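Local coordinates for probable zinc protease (Pseudomonas aeruginosa, PDB 4NNZ), which forms one subunit of the heterodimeric zinc protease PA0371-PA0372 of the M16 family and probably has metallopeptidase activity, at residues N252-G257 with R407-P412; R263-L268 with T299-F304; D109-L114 with G212-R217. One frame throughout, in Å; residues are numbered along the deposited sequence.

Interaction 1. Residues N252-G257 with R407-P412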
# COMPACT_ATOMS: atom_id res chain seq x y z
N ASN A 252 15.49 -2.33 4.89
CA ASN A 252 15.18 -2.11 3.50
C ASN A 252 16.41 -2.04 2.67
O ASN A 252 17.32 -1.30 2.96
CB ASN A 252 14.40 -0.83 3.29
CG ASN A 252 13.02 -0.88 3.86
OD1 ASN A 252 12.81 -0.49 4.97
ND2 ASN A 252 12.09 -1.31 3.09
N VAL A 253 16.44 -2.82 1.62
CA VAL A 253 17.65 -3.00 0.85
C VAL A 253 17.35 -3.26 -0.59
O VAL A 253 16.24 -3.47 -0.94
CB VAL A 253 18.52 -4.15 1.38
CG1 VAL A 253 19.22 -3.76 2.64
CG2 VAL A 253 17.72 -5.39 1.56
N PRO A 254 18.35 -3.24 -1.42
CA PRO A 254 18.21 -3.62 -2.81
C PRO A 254 18.22 -5.12 -3.08
O PRO A 254 18.58 -5.91 -2.28
CB PRO A 254 19.41 -2.98 -3.46
CG PRO A 254 20.38 -2.86 -2.38
CD PRO A 254 19.59 -2.52 -1.19
N SER A 255 17.85 -5.47 -4.28
CA SER A 255 17.97 -6.81 -4.77
C SER A 255 18.50 -6.70 -6.17
O SER A 255 18.66 -5.62 -6.66
CB SER A 255 16.65 -7.56 -4.70
OG SER A 255 15.92 -7.41 -5.85
N LEU A 256 18.80 -7.81 -6.79
CA LEU A 256 19.32 -7.82 -8.13
C LEU A 256 18.32 -7.26 -9.13
O LEU A 256 18.68 -6.79 -10.16
CB LEU A 256 19.78 -9.21 -8.51
CG LEU A 256 20.98 -9.67 -7.70
CD1 LEU A 256 21.25 -11.14 -7.89
CD2 LEU A 256 22.21 -8.87 -8.06
N GLY A 257 17.06 -7.30 -8.78
CA GLY A 257 16.04 -6.69 -9.58
C GLY A 257 16.19 -5.20 -9.68
O GLY A 257 15.82 -4.61 -10.64
N ARG A 407 27.76 -0.99 6.57
CA ARG A 407 27.71 0.38 6.97
C ARG A 407 26.58 1.11 6.32
O ARG A 407 26.01 1.99 6.89
CB ARG A 407 28.98 1.09 6.60
CG ARG A 407 30.16 0.79 7.48
CD ARG A 407 31.41 1.20 6.75
NE ARG A 407 31.50 2.64 6.75
CZ ARG A 407 31.68 3.35 7.85
NH1 ARG A 407 31.79 2.72 9.01
NH2 ARG A 407 31.74 4.67 7.79
N THR A 408 26.37 0.80 5.07
CA THR A 408 25.34 1.40 4.30
C THR A 408 23.96 1.04 4.74
O THR A 408 23.12 1.88 4.86
CB THR A 408 25.55 1.06 2.83
OG1 THR A 408 26.88 1.42 2.47
CG2 THR A 408 24.63 1.80 1.95
N TYR A 409 23.71 -0.24 4.95
CA TYR A 409 22.35 -0.69 5.12
C TYR A 409 21.82 -0.94 6.51
O TYR A 409 20.65 -0.84 6.72
CB TYR A 409 22.08 -1.85 4.21
CG TYR A 409 22.21 -1.46 2.78
CD1 TYR A 409 21.26 -0.68 2.19
CD2 TYR A 409 23.28 -1.85 2.04
CE1 TYR A 409 21.37 -0.31 0.88
CE2 TYR A 409 23.40 -1.48 0.74
CZ TYR A 409 22.45 -0.72 0.17
OH TYR A 409 22.57 -0.34 -1.12
N PHE A 410 22.68 -1.24 7.44
CA PHE A 410 22.20 -1.51 8.76
C PHE A 410 22.10 -0.24 9.56
O PHE A 410 22.69 -0.10 10.57
CB PHE A 410 23.09 -2.53 9.43
CG PHE A 410 23.09 -3.85 8.74
CD1 PHE A 410 21.97 -4.29 8.10
CD2 PHE A 410 24.21 -4.63 8.71
CE1 PHE A 410 21.95 -5.47 7.44
CE2 PHE A 410 24.20 -5.82 8.05
CZ PHE A 410 23.07 -6.24 7.41
N THR A 411 21.28 0.67 9.09
CA THR A 411 21.06 1.92 9.72
C THR A 411 19.67 1.94 10.28
O THR A 411 18.81 1.31 9.76
CB THR A 411 21.19 3.04 8.71
OG1 THR A 411 20.09 3.02 7.84
CG2 THR A 411 22.40 2.86 7.91
N PRO A 412 19.42 2.69 11.32
CA PRO A 412 18.10 2.72 11.91
C PRO A 412 17.10 3.31 10.97
O PRO A 412 15.96 3.04 11.09
CB PRO A 412 18.28 3.60 13.11
CG PRO A 412 19.65 3.37 13.51
CD PRO A 412 20.43 3.11 12.29
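V253 and Y409 bring the two backbones closest, with their CA atoms 6.8 Å apart. This is where strand 246-253 of the five-stranded mixed sheet ends against the last turn of helix 399-409, a helix-on-sheet contact in the alpha/beta layers of this M16 domain. The chain leaves the helix at F410, the centre of an inverse gamma turn, and heads for strand 415-422, next to 246-253 in the sheet. No hydrogen bond joins the two segments; the phenol of Y409 carries the contact. Its CG lies anti to the carbonyl carbon (chi1 -63°), which sends the ring toward V253 and P254. V253 CG1 rests 3.7 Å from CD1 of Y409, near where the ring joins CB, and the two side chains cross obliquely. Further out, P254 arrives from the opposite direction and sets CD 3.5 Å from CE1 of Y409. Both approaches are slanting. Over the centre of one ring face, T408 CG2 sits 3.6 Å above the Y409 plane. The phenol oxygen has a weak hydrogen bond to E264 on helix 262-276. Beyond the proline the loop tightens into an ST turn, in which G257 N donates to S255 OG over 3.1 Å.

Interaction 2. Residues R263-L268 with T299-F304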
# COMPACT_ATOMS: atom_id res chain seq x y z
N ARG A 263 27.39 -5.98 -6.64
CA ARG A 263 28.33 -6.41 -5.64
C ARG A 263 27.78 -6.26 -4.25
O ARG A 263 27.99 -7.10 -3.43
CB ARG A 263 29.65 -5.67 -5.77
CG ARG A 263 30.71 -6.11 -4.78
CD ARG A 263 31.54 -7.28 -5.27
NE ARG A 263 32.12 -7.05 -6.58
CZ ARG A 263 33.34 -6.58 -6.77
NH1 ARG A 263 34.10 -6.29 -5.75
NH2 ARG A 263 33.81 -6.39 -7.99
N GLU A 264 27.10 -5.17 -4.00
CA GLU A 264 26.56 -4.93 -2.68
C GLU A 264 25.51 -5.96 -2.32
O GLU A 264 25.41 -6.35 -1.18
CB GLU A 264 26.09 -3.49 -2.54
CG GLU A 264 24.63 -3.28 -2.87
CD GLU A 264 24.32 -1.88 -3.29
OE1 GLU A 264 24.88 -0.94 -2.72
OE2 GLU A 264 23.51 -1.71 -4.20
N VAL A 265 24.71 -6.38 -3.28
CA VAL A 265 23.72 -7.39 -3.03
C VAL A 265 24.39 -8.67 -2.64
O VAL A 265 23.98 -9.32 -1.72
CB VAL A 265 22.88 -7.66 -4.28
CG1 VAL A 265 21.94 -8.81 -4.07
CG2 VAL A 265 22.09 -6.44 -4.66
N ASN A 266 25.38 -9.07 -3.39
CA ASN A 266 26.04 -10.30 -3.12
C ASN A 266 26.74 -10.26 -1.79
O ASN A 266 26.89 -11.25 -1.14
CB ASN A 266 26.94 -10.68 -4.27
CG ASN A 266 26.17 -11.06 -5.48
OD1 ASN A 266 25.02 -11.40 -5.40
ND2 ASN A 266 26.79 -11.00 -6.61
N ALA A 267 27.17 -9.07 -1.42
CA ALA A 267 27.72 -8.82 -0.12
C ALA A 267 26.69 -9.01 0.96
O ALA A 267 26.99 -9.48 2.01
CB ALA A 267 28.31 -7.44 -0.07
N LEU A 268 25.48 -8.61 0.71
CA LEU A 268 24.40 -8.87 1.62
C LEU A 268 24.06 -10.34 1.81
O LEU A 268 23.73 -10.76 2.88
CB LEU A 268 23.18 -8.05 1.24
CG LEU A 268 23.31 -6.60 1.58
CD1 LEU A 268 22.18 -5.82 0.99
CD2 LEU A 268 23.37 -6.39 3.07
N THR A 299 18.24 -15.48 9.93
CA THR A 299 18.22 -14.44 8.95
C THR A 299 17.60 -14.95 7.68
O THR A 299 17.69 -16.10 7.36
CB THR A 299 19.62 -13.89 8.61
OG1 THR A 299 20.30 -14.82 7.79
CG2 THR A 299 20.41 -13.69 9.80
N TYR A 300 16.93 -14.07 6.97
CA TYR A 300 16.45 -14.38 5.67
C TYR A 300 16.61 -13.17 4.79
O TYR A 300 16.31 -12.10 5.20
CB TYR A 300 15.00 -14.83 5.79
CG TYR A 300 14.27 -15.01 4.49
CD1 TYR A 300 14.51 -16.08 3.66
CD2 TYR A 300 13.32 -14.10 4.09
CE1 TYR A 300 13.83 -16.23 2.48
CE2 TYR A 300 12.65 -14.23 2.91
CZ TYR A 300 12.90 -15.30 2.11
OH TYR A 300 12.18 -15.42 0.94
N TYR A 301 17.18 -13.32 3.61
CA TYR A 301 17.24 -12.26 2.62
C TYR A 301 17.07 -12.82 1.22
O TYR A 301 17.87 -13.61 0.82
CB TYR A 301 18.59 -11.58 2.70
CG TYR A 301 18.92 -10.63 1.59
CD1 TYR A 301 18.06 -9.63 1.25
CD2 TYR A 301 20.09 -10.72 0.90
CE1 TYR A 301 18.34 -8.77 0.25
CE2 TYR A 301 20.39 -9.85 -0.10
CZ TYR A 301 19.50 -8.87 -0.41
OH TYR A 301 19.75 -7.99 -1.39
N ASP A 302 16.05 -12.42 0.48
CA ASP A 302 15.91 -12.85 -0.89
C ASP A 302 16.51 -11.83 -1.81
O ASP A 302 16.05 -10.74 -1.90
CB ASP A 302 14.46 -13.06 -1.27
CG ASP A 302 14.30 -13.61 -2.66
OD1 ASP A 302 15.27 -13.62 -3.41
OD2 ASP A 302 13.21 -14.04 -3.02
N ALA A 303 17.57 -12.22 -2.49
CA ALA A 303 18.31 -11.35 -3.36
C ALA A 303 17.77 -11.35 -4.76
O ALA A 303 18.24 -10.62 -5.58
CB ALA A 303 19.75 -11.77 -3.38
N PHE A 304 16.77 -12.16 -5.02
CA PHE A 304 16.26 -12.33 -6.36
C PHE A 304 14.86 -11.81 -6.60
O PHE A 304 14.07 -12.44 -7.21
CB PHE A 304 16.40 -13.76 -6.83
CG PHE A 304 17.77 -14.26 -6.74
CD1 PHE A 304 18.67 -13.97 -7.71
CD2 PHE A 304 18.18 -14.99 -5.68
CE1 PHE A 304 19.94 -14.41 -7.64
CE2 PHE A 304 19.45 -15.43 -5.59
CZ PHE A 304 20.34 -15.14 -6.57
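The ring of Y301 lies across two residues of helix 262-276. L268 presents CB 3.6 Å from CE2 of Y301, while V265 CG1 comes within 3.6 Å of the phenol oxygen, Y301 OH; both side chains cross that of Y301 at about a right angle. V265 CG1 also meets A303 CB, 3.7 Å away. One valine methyl therefore serves both the tyrosine and the alanine, and it can do so because it stands anti to the backbone N (chi1 174°). The carbonyl oxygen of V265 sits at the ring edge of Y301, near its plane. Over the ring's centre, on one face, lies A303 N, 4.3 Å above the plane.

An Asx turn spans A303: F304 N donates to D302 OD1 over 2.6 Å, reaching the carboxylate on its anti side, 34° out of its plane. A backbone hydrogen bond to L256 holds A303 too. Further out, V253 of strand 246-253 touches both L268 and Y301. Across the two segments the chemistry is apolar, without hydrogen bonds: the ring carbons pack on the helix, while the hydroxyl, though V265 CG1 touches it, is hydrogen-bonded to the carbonyl oxygen of P254.

Interaction 3. Residues D109-L114 with G212-R217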
# COMPACT_ATOMS: atom_id res chain seq x y z
N ASP A 109 -4.08 -25.01 -22.40
CA ASP A 109 -5.49 -24.85 -22.24
C ASP A 109 -5.78 -23.79 -21.22
O ASP A 109 -6.66 -22.99 -21.37
CB ASP A 109 -6.08 -26.13 -21.75
CG ASP A 109 -7.50 -26.28 -22.13
OD1 ASP A 109 -7.77 -26.18 -23.32
OD2 ASP A 109 -8.35 -26.49 -21.25
N ARG A 110 -5.00 -23.80 -20.17
CA ARG A 110 -5.14 -22.86 -19.12
C ARG A 110 -4.93 -21.48 -19.66
O ARG A 110 -5.64 -20.58 -19.35
CB ARG A 110 -4.04 -23.16 -18.13
CG ARG A 110 -4.43 -23.08 -16.68
CD ARG A 110 -3.23 -22.79 -15.80
NE ARG A 110 -2.43 -23.99 -15.63
CZ ARG A 110 -2.90 -25.12 -15.15
NH1 ARG A 110 -4.16 -25.20 -14.79
NH2 ARG A 110 -2.11 -26.16 -15.03
N MET A 111 -3.89 -21.31 -20.45
CA MET A 111 -3.57 -20.02 -20.99
C MET A 111 -4.63 -19.53 -21.93
O MET A 111 -4.93 -18.38 -21.99
CB MET A 111 -2.24 -20.09 -21.69
CG MET A 111 -1.56 -18.77 -21.86
SD MET A 111 0.08 -19.02 -22.41
CE MET A 111 -0.21 -19.37 -24.09
N ALA A 112 -5.15 -20.45 -22.70
CA ALA A 112 -6.11 -20.14 -23.72
C ALA A 112 -7.45 -19.62 -23.25
O ALA A 112 -8.02 -18.75 -23.88
CB ALA A 112 -6.30 -21.33 -24.62
N HIS A 113 -8.00 -20.20 -22.21
CA HIS A 113 -9.27 -19.72 -21.77
C HIS A 113 -9.56 -20.12 -20.36
O HIS A 113 -9.03 -21.08 -19.87
CB HIS A 113 -10.34 -20.23 -22.69
CG HIS A 113 -10.63 -21.68 -22.52
ND1 HIS A 113 -11.70 -22.14 -21.79
CD2 HIS A 113 -10.00 -22.77 -22.99
CE1 HIS A 113 -11.70 -23.45 -21.80
NE2 HIS A 113 -10.67 -23.86 -22.52
N LEU A 114 -10.42 -19.37 -19.71
CA LEU A 114 -10.71 -19.64 -18.34
C LEU A 114 -12.11 -20.11 -18.23
O LEU A 114 -13.02 -19.36 -18.48
CB LEU A 114 -10.56 -18.37 -17.52
CG LEU A 114 -10.96 -18.51 -16.06
CD1 LEU A 114 -10.38 -19.76 -15.44
CD2 LEU A 114 -10.59 -17.30 -15.26
N GLY A 212 1.13 -21.86 -29.88
CA GLY A 212 1.41 -20.95 -30.96
C GLY A 212 0.20 -20.18 -31.37
O GLY A 212 0.28 -19.05 -31.80
N GLU A 213 -0.91 -20.85 -31.23
CA GLU A 213 -2.23 -20.39 -31.60
C GLU A 213 -2.66 -19.20 -30.79
O GLU A 213 -3.43 -18.40 -31.24
CB GLU A 213 -3.24 -21.52 -31.43
CG GLU A 213 -2.80 -22.68 -30.53
CD GLU A 213 -2.33 -23.87 -31.32
OE1 GLU A 213 -3.14 -24.45 -32.07
OE2 GLU A 213 -1.15 -24.24 -31.20
N ILE A 214 -2.23 -19.18 -29.55
CA ILE A 214 -2.66 -18.20 -28.60
C ILE A 214 -2.06 -16.86 -28.92
O ILE A 214 -0.88 -16.72 -29.09
CB ILE A 214 -2.28 -18.61 -27.19
CG1 ILE A 214 -2.54 -20.10 -27.00
CG2 ILE A 214 -3.01 -17.76 -26.18
CD1 ILE A 214 -2.90 -20.55 -25.61
N PRO A 215 -3.01 -15.84 -28.98
CA PRO A 215 -2.47 -14.57 -29.43
C PRO A 215 -1.97 -13.65 -28.35
O PRO A 215 -2.41 -13.71 -27.25
CB PRO A 215 -3.64 -13.93 -30.10
CG PRO A 215 -4.72 -14.22 -29.20
CD PRO A 215 -4.53 -15.63 -28.81
N TRP A 216 -1.05 -12.79 -28.72
CA TRP A 216 -0.47 -11.80 -27.86
C TRP A 216 -1.54 -10.84 -27.41
O TRP A 216 -2.44 -10.55 -28.14
CB TRP A 216 0.52 -11.10 -28.74
CG TRP A 216 1.35 -10.11 -28.16
CD1 TRP A 216 2.58 -10.26 -27.73
CD2 TRP A 216 1.04 -8.73 -28.03
NE1 TRP A 216 3.08 -9.09 -27.28
CE2 TRP A 216 2.14 -8.13 -27.47
CE3 TRP A 216 -0.06 -7.96 -28.32
CZ2 TRP A 216 2.17 -6.80 -27.18
CZ3 TRP A 216 -0.03 -6.67 -28.04
CH2 TRP A 216 1.08 -6.09 -27.47
N ARG A 217 -1.45 -10.38 -26.18
CA ARG A 217 -2.41 -9.47 -25.61
C ARG A 217 -1.66 -8.32 -25.01
O ARG A 217 -0.67 -8.54 -24.40
CB ARG A 217 -3.20 -10.13 -24.49
CG ARG A 217 -3.97 -11.38 -24.85
CD ARG A 217 -5.13 -11.61 -23.89
NE ARG A 217 -4.80 -12.47 -22.77
CZ ARG A 217 -4.52 -13.77 -22.86
NH1 ARG A 217 -3.34 -14.14 -23.34
NH2 ARG A 217 -5.40 -14.69 -22.48
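M111 reaches out from the last turn of helix 100-112 and lays its terminal methyl over the side chain of I214. CE of M111 is 3.3 Å from CD1 of I214, a tight fit for two methyl carbons, and lies 3.8 Å from I214 CG2 on the other branch. The methionine chain is extended as far as its sulfur and then bends (chi3 78°); that bend carries CE onto the isoleucine, and the two side chains cross at a slant. The side chain of I214 starts out toward the helix. Its CG1 is anti to the carbonyl carbon, and the CD1 beyond it also reaches A112, whose CB is 3.6 Å away. I214 and M111 are buried, while A112 is exposed at the end of the helix.

R217 also approaches the helix end. Its guanidinium has M111 O at the edge and in its plane, but NH2 of R217 stays 3.8 Å from that oxygen, too long to count as a hydrogen bond. R217 NE is hydrogen-bonded to the carbonyl oxygen of E182, which helps to orient the guanidinium. Y181 OH donates to R110 O and, weakly, to M111 O, both near the carboxyl end of the helix, which gives way at H113.

In the fold, the 212-217 loop follows helix 200-211 and is tied to the six-stranded sheet side through N14, between strands 7-11 and 17-22, which donates to I214 O, and N188, just ahead of strand 190-196, which donates to R217 O. Helix 174-184 supplies Y181, packed against both R217 and L114, and so bridges the loop and the end of helix 100-112.

Interactions 1 and 2 are neighbours, their centres 9 Å apart, and both reach the five-stranded sheet. Along the chain, interaction 2 is nested inside the loop that interaction 1 closes, with strand 246-253 leading into helix 262-276. They touch through the tyrosine hydroxyls, one of the two hydrogen bonds being weak, and L256 packs on F304, so helices 262-276 and 399-409 meet the same sheet as one connected cluster. Interaction 3 comes earlier in the chain and closes before either opens. It belongs with the six-stranded sheet, across the chain's centre, about 40 and 36 Å from interactions 1 and 2 between centres. Interactions 1 and 2 thus tie helices to one sheet, while interaction 3 belongs to the other half of the subunit.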